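Side-chain contact in Adhesin/invasin TibA autotransporter (Escherichia coli, PDB 4Q1Q), which mediates adhesion to and invasion of human intestinal epithelial cells, drives bacterial aggregation through contacts between its own copies, and enhances biofilm formation: residues 27-30 against 31-34. Numbering follows the deposited sequence.
Sequences HLSA and GDTA. With 289 (D-glycero-alpha-D-manno-heptopyranose), chain C; 289 (D-glycero-alpha-D-manno-heptopyranose), chain D.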
# COMPACT_ATOMS: atom_id res chain seq x y z
N HIS A 27 20.07 -1.73 -22.68
CA HIS A 27 19.98 -3.06 -22.12
C HIS A 27 21.12 -3.22 -21.14
O HIS A 27 22.18 -2.62 -21.31
CB HIS A 27 20.03 -4.11 -23.22
CG HIS A 27 18.79 -4.17 -24.05
ND1 HIS A 27 18.00 -5.30 -24.14
CD2 HIS A 27 18.19 -3.23 -24.83
CE1 HIS A 27 16.96 -5.04 -24.91
NE2 HIS A 27 17.06 -3.80 -25.36
N LEU A 28 20.87 -3.97 -20.06
CA LEU A 28 21.89 -4.23 -19.06
C LEU A 28 21.91 -5.74 -18.85
O LEU A 28 20.85 -6.35 -18.77
CB LEU A 28 21.59 -3.53 -17.74
CG LEU A 28 21.60 -2.00 -17.76
CD1 LEU A 28 20.47 -1.38 -18.56
CD2 LEU A 28 21.49 -1.54 -16.32
N SER A 29 23.11 -6.31 -18.80
CA SER A 29 23.30 -7.71 -18.46
C SER A 29 24.26 -7.80 -17.28
O SER A 29 24.52 -6.79 -16.62
CB SER A 29 23.79 -8.49 -19.67
OG SER A 29 23.02 -8.17 -20.83
N ALA A 30 24.67 -9.03 -16.98
CA ALA A 30 25.52 -9.35 -15.84
C ALA A 30 26.72 -8.40 -15.78
O ALA A 30 27.52 -8.37 -16.71
CB ALA A 30 25.97 -10.80 -15.93
N GLY A 31 26.79 -7.60 -14.73
CA GLY A 31 27.94 -6.72 -14.48
C GLY A 31 27.79 -5.32 -15.03
O GLY A 31 28.60 -4.45 -14.73
N ASP A 32 26.75 -5.10 -15.83
CA ASP A 32 26.53 -3.79 -16.41
C ASP A 32 25.98 -2.81 -15.36
O ASP A 32 25.42 -3.19 -14.34
CB ASP A 32 25.58 -3.88 -17.61
CG ASP A 32 26.20 -4.60 -18.80
OD1 ASP A 32 27.44 -4.50 -18.98
OD2 ASP A 32 25.45 -5.23 -19.58
N THR A 33 26.16 -1.53 -15.68
CA THR A 33 25.84 -0.43 -14.78
C THR A 33 25.27 0.75 -15.54
O THR A 33 25.70 1.07 -16.65
CB THR A 33 27.10 0.02 -14.03
OG1 THR A 33 27.24 -0.81 -12.87
CG2 THR A 33 27.05 1.49 -13.60
N ALA A 34 24.33 1.45 -14.91
CA ALA A 34 23.78 2.65 -15.51
C ALA A 34 23.47 3.63 -14.39
O ALA A 34 22.89 3.23 -13.38
CB ALA A 34 22.54 2.33 -16.33
O7 289 C . 26.74 -9.83 -21.80
C7 289 C . 26.44 -8.97 -22.92
C6 289 C . 25.22 -9.34 -23.78
O6 289 C . 25.73 -10.11 -24.89
C5 289 C . 24.08 -10.03 -23.03
O5 289 C . 23.76 -9.22 -21.90
C1 289 C . 23.11 -7.97 -22.12
C2 289 C . 21.81 -8.11 -22.92
O2 289 C . 21.86 -7.49 -24.20
C3 289 C . 21.53 -9.59 -23.17
O3 289 C . 20.42 -9.68 -24.06
C4 289 C . 22.75 -10.31 -23.73
O4 289 C . 22.38 -11.69 -23.58
O7 289 D . 17.05 -13.81 -20.77
C7 289 D . 17.40 -12.75 -19.87
C6 289 D . 18.29 -11.68 -20.52
O6 289 D . 18.74 -12.06 -21.82
C5 289 D . 17.55 -10.35 -20.64
O5 289 D . 18.58 -9.38 -20.76
C1 289 D . 18.06 -8.05 -20.61
C2 289 D . 17.19 -7.72 -21.82
O2 289 D . 17.94 -7.74 -23.05
C3 289 D . 16.04 -8.73 -21.82
O3 289 D . 15.18 -8.58 -22.96
C4 289 D . 16.59 -10.15 -21.80
O4 289 D . 15.45 -11.00 -21.72
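With chi1 at -68°, the carboxylate of D32 lies beside its own backbone N and reaches back across the turn to S29, whose OG, likewise beside its backbone N, carries a heptose. Two hydrogen bonds tie D32 to S29. The amide N of S29 donates to OD2 of D32 at 2.7 Å with an N-H...O angle of 162°, entering on the anti side of the carboxylate and somewhat out of its plane. D32 N donates to S29 O at 2.9 Å, closing a type II beta turn from S29 to D32. G31 sits at the turn's third position with a positive phi of 93°, where a CB would run into A30 O. L28 and D32 meet CB to CB at 4.0 Å, while CD2 of L28 lies 4.0 Å from CB of A34; both L28 and A34 also touch Q45 on strand 44-47 of the next coil. The turn joins strand 25-28 to strand 33-35 at a corner of the parallel beta-helix that forms this part of the passenger domain.

Outside the corner, S29 OG is bonded to C1 of the chain C heptose at 1.3 Å; the 1.7 Å separation of S29 OG from that sugar's O5 makes the fine geometry there doubtful. H27 takes O2 of the chain D heptose at the edge of its ring, in plane, with ND1 to O2 at 2.7 Å; either atom could be the donor. H27 also stacks on Y46, and its NE2 is hydrogen-bonded to S25 OG. The chemistry implies that the two bonds probably steady the S29 backbone, so that its glycosidic oxygen carries the sugar outward from the coil, while the imidazole is fixed by hydrogen bonds at both nitrogens and by the Y46 stack.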